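Local coordinates for kelch repeat and BTB domain-containing protein A55 (Vaccinia virus WR, PDB 6I2M) that probably acts as a substrate-specific adapter of CUL3-containing E3 ubiquitin ligases, marking host proteins for proteasomal degradation, and is seen here as its BTB and BACK region, at residues 151-154 with 155-158; 143-146 with 147-150; 162-165 with 166-170. All blocks are in the same frame, centred on the assembly; numbering follows the deposited sequence.

Contact 1. Residues 151-154 with 155-158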
loop_
_atom_site.group_PDB
_atom_site.type_symbol
_atom_site.label_atom_id
_atom_site.label_comp_id
_atom_site.label_asym_id
_atom_site.label_seq_id
_atom_site.Cartn_x
_atom_site.Cartn_y
_atom_site.Cartn_z
ATOM N N LEU A 151 -31.154 29.721 20.642
ATOM C CA LEU A 151 -31.258 30.474 21.898
ATOM C C LEU A 151 -30.073 30.262 22.850
ATOM O O LEU A 151 -29.859 31.082 23.744
ATOM C CB LEU A 151 -32.602 30.208 22.606
ATOM C CG LEU A 151 -33.871 30.689 21.877
ATOM C CD1 LEU A 151 -35.117 30.238 22.605
ATOM C CD2 LEU A 151 -33.894 32.206 21.705
ATOM N N ARG A 152 -29.299 29.184 22.648
ATOM C CA ARG A 152 -28.102 28.884 23.435
ATOM C C ARG A 152 -26.899 29.616 22.837
ATOM O O ARG A 152 -25.963 29.956 23.563
ATOM C CB ARG A 152 -27.819 27.374 23.428
ATOM C CG ARG A 152 -28.731 26.549 24.319
ATOM C CD ARG A 152 -28.424 25.077 24.150
ATOM N NE ARG A 152 -29.205 24.238 25.059
ATOM C CZ ARG A 152 -29.173 22.910 25.064
ATOM N NH1 ARG A 152 -28.402 22.252 24.205
ATOM N NH2 ARG A 152 -29.915 22.226 25.925
ATOM N N LEU A 153 -26.928 29.842 21.507
ATOM C CA LEU A 153 -25.858 30.473 20.734
ATOM C C LEU A 153 -25.887 32.006 20.702
ATOM O O LEU A 153 -24.858 32.608 20.393
ATOM C CB LEU A 153 -25.827 29.910 19.302
ATOM C CG LEU A 153 -25.307 28.478 19.160
ATOM C CD1 LEU A 153 -25.729 27.875 17.842
ATOM C CD2 LEU A 153 -23.800 28.416 19.327
ATOM N N ILE A 154 -27.036 32.640 21.029
ATOM C CA ILE A 154 -27.164 34.108 21.049
ATOM C C ILE A 154 -26.294 34.746 22.153
ATOM O O ILE A 154 -25.925 35.917 22.045
ATOM C CB ILE A 154 -28.637 34.612 21.098
ATOM C CG1 ILE A 154 -29.404 34.071 22.328
ATOM C CG2 ILE A 154 -29.369 34.314 19.784
ATOM C CD1 ILE A 154 -30.544 34.954 22.830
ATOM N N ASN A 155 -25.956 33.956 23.193
ATOM C CA ASN A 155 -25.122 34.364 24.327
ATOM C C ASN A 155 -23.667 33.868 24.182
ATOM O O ASN A 155 -22.799 34.298 24.948
ATOM C CB ASN A 155 -25.736 33.870 25.642
ATOM C CG ASN A 155 -27.157 34.331 25.864
ATOM O OD1 ASN A 155 -27.418 35.490 26.204
ATOM N ND2 ASN A 155 -28.107 33.427 25.678
ATOM N N ASP A 156 -23.409 32.976 23.198
ATOM C CA ASP A 156 -22.095 32.390 22.903
ATOM C C ASP A 156 -21.098 33.442 22.389
ATOM O O ASP A 156 -21.509 34.456 21.819
ATOM C CB ASP A 156 -22.245 31.227 21.898
ATOM C CG ASP A 156 -21.024 30.340 21.732
ATOM O OD1 ASP A 156 -20.580 29.743 22.739
ATOM O OD2 ASP A 156 -20.524 30.227 20.592
ATOM N N GLU A 157 -19.790 33.197 22.610
ATOM C CA GLU A 157 -18.675 34.070 22.221
ATOM C C GLU A 157 -18.547 34.266 20.704
ATOM O O GLU A 157 -18.298 35.387 20.257
ATOM C CB GLU A 157 -17.346 33.533 22.786
ATOM C CG GLU A 157 -17.214 33.621 24.296
ATOM C CD GLU A 157 -15.956 32.980 24.849
ATOM O OE1 GLU A 157 -14.861 33.560 24.667
ATOM O OE2 GLU A 157 -16.064 31.897 25.469
ATOM N N ASN A 158 -18.713 33.179 19.924
ATOM C CA ASN A 158 -18.580 33.161 18.461
ATOM C C ASN A 158 -19.768 33.777 17.690
ATOM O O ASN A 158 -19.707 33.865 16.461
ATOM C CB ASN A 158 -18.304 31.733 17.967
ATOM C CG ASN A 158 -17.087 31.077 18.577
ATOM O OD1 ASN A 158 -15.943 31.491 18.355
ATOM N ND2 ASN A 158 -17.309 30.027 19.354
#
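D156 and L153 meet where the chain of the BACK region passes from the short helix 150-153 into the loop that follows. The one hydrogen bond between the two segments is a backbone bond: D156 N reaches L153 O at 3.2 Å, and with an N-H...O angle of 141° it is weak, an i to i+3 link just before the extended backbone of D156.

Beside it runs plain van der Waals contact. With CG anti to the backbone N (chi1 -167°), the D156 carboxylate lies alongside the leucine, L153 CD2 being 4.0 Å from D156 OD2. The leucine suits its buried place because it also packs on C123 and I124 of helix 120-132. A weak bond runs from N158 ND2 to D156 OD2, 3.5 Å.

I154 and N155 likewise run side by side, I154 CG1 lying 3.6 Å from N155 ND2. The branched I154 is buried against F159, I187 and K190, whereas N155 is at the surface.

Apolar and polar groups thus divide the work: L153 packs on helix 120-132 and I154 on helix 184-195, while N155 OD1 accepts a hydrogen bond from K190 NZ of helix 184-195 and the D156 carboxylate adds its weak bond to N158.

Contact 2. Residues 143-146 with 147-150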
loop_
_atom_site.group_PDB
_atom_site.type_symbol
_atom_site.label_atom_id
_atom_site.label_comp_id
_atom_site.label_asym_id
_atom_site.label_seq_id
_atom_site.Cartn_x
_atom_site.Cartn_y
_atom_site.Cartn_z
ATOM N N PHE A 143 -25.745 24.824 9.630
ATOM C CA PHE A 143 -26.908 25.711 9.627
ATOM C C PHE A 143 -28.044 25.073 10.433
ATOM O O PHE A 143 -28.674 25.761 11.237
ATOM C CB PHE A 143 -27.355 25.994 8.182
ATOM C CG PHE A 143 -28.479 26.988 8.014
ATOM C CD1 PHE A 143 -28.223 28.354 7.984
ATOM C CD2 PHE A 143 -29.787 26.558 7.828
ATOM C CE1 PHE A 143 -29.260 29.273 7.808
ATOM C CE2 PHE A 143 -30.825 27.478 7.655
ATOM C CZ PHE A 143 -30.554 28.829 7.645
ATOM N N ASN A 144 -28.281 23.756 10.234
ATOM C CA ASN A 144 -29.308 22.986 10.943
ATOM C C ASN A 144 -28.986 22.864 12.435
ATOM O O ASN A 144 -29.897 22.940 13.261
ATOM C CB ASN A 144 -29.485 21.595 10.316
ATOM C CG ASN A 144 -30.036 21.591 8.908
ATOM O OD1 ASN A 144 -30.938 22.360 8.549
ATOM N ND2 ASN A 144 -29.510 20.704 8.077
ATOM N N THR A 145 -27.690 22.695 12.775
ATOM C CA THR A 145 -27.206 22.572 14.154
ATOM C C THR A 145 -27.243 23.945 14.866
ATOM O O THR A 145 -27.401 23.985 16.087
ATOM C CB THR A 145 -25.845 21.854 14.198
ATOM O OG1 THR A 145 -25.879 20.740 13.307
ATOM C CG2 THR A 145 -25.480 21.358 15.595
ATOM N N ILE A 146 -27.136 25.058 14.103
ATOM C CA ILE A 146 -27.235 26.422 14.640
ATOM C C ILE A 146 -28.704 26.705 14.984
ATOM O O ILE A 146 -28.991 27.196 16.076
ATOM C CB ILE A 146 -26.607 27.484 13.680
ATOM C CG1 ILE A 146 -25.085 27.567 13.895
ATOM C CG2 ILE A 146 -27.254 28.883 13.826
ATOM C CD1 ILE A 146 -24.308 28.137 12.734
ATOM N N LEU A 147 -29.620 26.357 14.057
ATOM C CA LEU A 147 -31.068 26.536 14.179
ATOM C C LEU A 147 -31.689 25.740 15.337
ATOM O O LEU A 147 -32.654 26.215 15.937
ATOM C CB LEU A 147 -31.757 26.209 12.840
ATOM C CG LEU A 147 -32.193 27.404 11.971
ATOM C CD1 LEU A 147 -31.002 28.162 11.399
ATOM C CD2 LEU A 147 -33.070 26.945 10.830
ATOM N N GLN A 148 -31.126 24.555 15.669
ATOM C CA GLN A 148 -31.617 23.719 16.773
ATOM C C GLN A 148 -31.033 24.131 18.148
ATOM O O GLN A 148 -31.504 23.647 19.181
ATOM C CB GLN A 148 -31.425 22.212 16.487
ATOM C CG GLN A 148 -29.976 21.721 16.460
ATOM C CD GLN A 148 -29.847 20.292 15.983
ATOM O OE1 GLN A 148 -30.306 19.919 14.896
ATOM N NE2 GLN A 148 -29.197 19.460 16.782
ATOM N N ASN A 149 -30.032 25.036 18.151
ATOM C CA ASN A 149 -29.371 25.552 19.357
ATOM C C ASN A 149 -29.283 27.096 19.337
ATOM O O ASN A 149 -28.432 27.675 20.017
ATOM C CB ASN A 149 -27.974 24.921 19.513
ATOM C CG ASN A 149 -27.976 23.424 19.705
ATOM O OD1 ASN A 149 -28.432 22.900 20.727
ATOM N ND2 ASN A 149 -27.446 22.703 18.730
ATOM N N ILE A 150 -30.195 27.749 18.584
ATOM C CA ILE A 150 -30.296 29.200 18.359
ATOM C C ILE A 150 -30.283 30.038 19.662
ATOM O O ILE A 150 -29.469 30.958 19.765
ATOM C CB ILE A 150 -31.513 29.547 17.436
ATOM C CG1 ILE A 150 -31.602 31.067 17.139
ATOM C CG2 ILE A 150 -32.850 28.980 17.961
ATOM C CD1 ILE A 150 -32.363 31.447 15.862
#
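F143 and L147, one helical turn apart at the end of helix 136-147 in the BACK region, form an i to i+4 CH-pi contact. The two side chains cross obliquely, and L147 CD1 sits over one face of the F143 ring, 3.9 Å from its centroid and 15° off the ring normal. F143 turns its ring to this position by holding CG anti to the backbone N (chi1 -175°). L147 CD2 lies on the same side of the ring, beyond its rim, 3.9 Å from F143 CE2. Both residues also pack on I170 of helix 164-171, and the ring takes part in a cation-pi interaction with K169; a flat aromatic serves both partners, while the forked leucine can touch ring and isoleucine together.

On another side of the helix T145 and N149 lie alongside each other and point the same way, with T145 CG2 3.9 Å from N149 ND2. T145 OG1 is engaged within its own helix, bonding to A141 O. Q148 lays its CG against the carbonyl oxygens of N144 and T145, covering polar backbone with the aliphatic part of a surface side chain.

The main chain still pairs in helical fashion as far as Q148, whose N bonds to N144 O at 3.1 Å. The pattern then shortens: N149 N bonds to I146 O at 3.2 Å, an i to i+3 bond. N149 precedes helix 150-153 at its N-cap position, yet its amide turns back to the helix just finished, where N149 ND2 bonds T145 O at 2.9 Å, in the carbonyl plane but with the oxygen tilted 21° from the N149 amide plane.

Contact 3. Residues 162-165 with 166-170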
loop_
_atom_site.group_PDB
_atom_site.type_symbol
_atom_site.label_atom_id
_atom_site.label_comp_id
_atom_site.label_asym_id
_atom_site.label_seq_id
_atom_site.Cartn_x
_atom_site.Cartn_y
_atom_site.Cartn_z
ATOM N N LEU A 162 -20.826 36.045 13.078
ATOM C CA LEU A 162 -21.876 35.769 12.091
ATOM C C LEU A 162 -22.282 37.044 11.352
ATOM O O LEU A 162 -22.627 38.046 11.983
ATOM C CB LEU A 162 -23.100 35.084 12.734
ATOM C CG LEU A 162 -22.920 33.628 13.180
ATOM C CD1 LEU A 162 -23.905 33.271 14.264
ATOM C CD2 LEU A 162 -23.062 32.659 12.010
ATOM N N THR A 163 -22.204 37.003 10.009
ATOM C CA THR A 163 -22.508 38.124 9.109
ATOM C C THR A 163 -24.000 38.495 9.084
ATOM O O THR A 163 -24.841 37.715 9.538
ATOM C CB THR A 163 -21.958 37.851 7.693
ATOM O OG1 THR A 163 -22.507 36.632 7.192
ATOM C CG2 THR A 163 -20.433 37.803 7.646
ATOM N N GLU A 164 -24.310 39.700 8.553
ATOM C CA GLU A 164 -25.661 40.254 8.408
ATOM C C GLU A 164 -26.525 39.369 7.498
ATOM O O GLU A 164 -27.689 39.124 7.818
ATOM C CB GLU A 164 -25.583 41.688 7.852
ATOM C CG GLU A 164 -26.886 42.466 7.919
ATOM C CD GLU A 164 -26.918 43.696 7.035
ATOM O OE1 GLU A 164 -27.571 43.641 5.968
ATOM O OE2 GLU A 164 -26.289 44.713 7.404
ATOM N N GLU A 165 -25.943 38.887 6.378
ATOM C CA GLU A 165 -26.589 38.014 5.389
ATOM C C GLU A 165 -26.940 36.655 6.002
ATOM O O GLU A 165 -27.984 36.086 5.674
ATOM C CB GLU A 165 -25.690 37.817 4.151
ATOM C CG GLU A 165 -25.438 39.076 3.331
ATOM C CD GLU A 165 -24.348 40.012 3.826
ATOM O OE1 GLU A 165 -24.462 41.232 3.567
ATOM O OE2 GLU A 165 -23.383 39.535 4.466
ATOM N N SER A 166 -26.064 36.146 6.894
ATOM C CA SER A 166 -26.230 34.877 7.607
ATOM C C SER A 166 -27.389 34.953 8.605
ATOM O O SER A 166 -28.124 33.975 8.754
ATOM C CB SER A 166 -24.940 34.498 8.327
ATOM O OG SER A 166 -23.884 34.280 7.405
ATOM N N MET A 167 -27.553 36.118 9.274
ATOM C CA MET A 167 -28.621 36.384 10.242
ATOM C C MET A 167 -29.990 36.408 9.566
ATOM O O MET A 167 -30.960 35.911 10.143
ATOM C CB MET A 167 -28.366 37.701 10.995
ATOM C CG MET A 167 -27.358 37.573 12.118
ATOM S SD MET A 167 -28.005 36.691 13.559
ATOM C CE MET A 167 -27.045 35.208 13.476
ATOM N N ILE A 168 -30.060 36.969 8.338
ATOM C CA ILE A 168 -31.276 37.040 7.521
ATOM C C ILE A 168 -31.681 35.615 7.110
ATOM O O ILE A 168 -32.854 35.268 7.230
ATOM C CB ILE A 168 -31.100 38.010 6.307
ATOM C CG1 ILE A 168 -30.879 39.466 6.785
ATOM C CG2 ILE A 168 -32.293 37.935 5.329
ATOM C CD1 ILE A 168 -30.126 40.386 5.797
ATOM N N LYS A 169 -30.698 34.788 6.682
ATOM C CA LYS A 169 -30.872 33.391 6.262
ATOM C C LYS A 169 -31.430 32.506 7.389
ATOM O O LYS A 169 -32.263 31.636 7.121
ATOM C CB LYS A 169 -29.539 32.824 5.736
ATOM C CG LYS A 169 -29.683 31.563 4.891
ATOM C CD LYS A 169 -28.332 30.951 4.558
ATOM C CE LYS A 169 -28.476 29.641 3.826
ATOM N NZ LYS A 169 -27.156 29.016 3.555
ATOM N N ILE A 170 -30.974 32.734 8.638
ATOM C CA ILE A 170 -31.396 31.992 9.832
ATOM C C ILE A 170 -32.867 32.299 10.192
ATOM O O ILE A 170 -33.658 31.369 10.363
ATOM C CB ILE A 170 -30.392 32.224 11.011
ATOM C CG1 ILE A 170 -29.074 31.443 10.778
ATOM C CG2 ILE A 170 -31.001 31.864 12.376
ATOM C CD1 ILE A 170 -27.825 31.980 11.520
#
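The backbone enters helix 164-171 from an extended L162 and T163, and three i to i+4 bonds then join the segments: M167 N to T163 O, I168 N to E164 O and K169 N to E165 O, each 3.2 Å long. T163 is the N-cap residue, and its side chain meets that of S166 three positions on. S166 OG donates to T163 OG1 at 2.7 Å, a short hydroxyl-to-hydroxyl bond across the first turn. Threonine suits the place because it carries a hydroxyl on a short side chain at the N-cap; a chi1 of 57°, with OG1 between the backbone N and the carbonyl carbon, turns that oxygen toward S166. Serine is small enough to be buried there, and its OG has T163 OG1 as acceptor.

The apolar counterpart comes from L162 and M167, whose side chains cross at about a right angle. The methionine chain bends at both chi2 and chi3, bringing its terminal methyl CE to 3.8 Å from L162 CD1 and 4.0 Å from L162 CB. A flexible, unbranched thioether chain can fold back in this way toward the residue before the cap.

E164 and I168 lie alongside each other at the surface. I168 CD1 rests 3.4 Å from E164 O, while the carboxylate atom E164 OE1 is 4.1 Å from that same methyl. K169 runs its extended chain away to a salt bridge with E139.

Around this turn, L162 and S166 pack on Y127 of helix 120-132. E164 and M167 touch W191 of helix 184-195, whose indole N bonds to L162 O, and I170 faces helix 136-147, where it also meets I146.

Overall arrangement
From the N terminus, contact 2 comes first, closing the turn from helix 136-147 into helix 150-153. Contact 1 follows directly, at the exit of helix 150-153 into the loop, and contact 3 opens helix 164-171 further on. The three stand in series, none nested within or crossing another, with centres 11 to 14 Å apart. Contacts 1 and 2 meet where L153 CD1 packs 3.8 Å from I146 O. Contacts 2 and 3 are joined through space: I150 CD1 lies 3.8 Å from I170 CG2. Contacts 1 and 3 are linked by sequence alone. Together they tie successive BACK helices to helices 120-132 and 184-195.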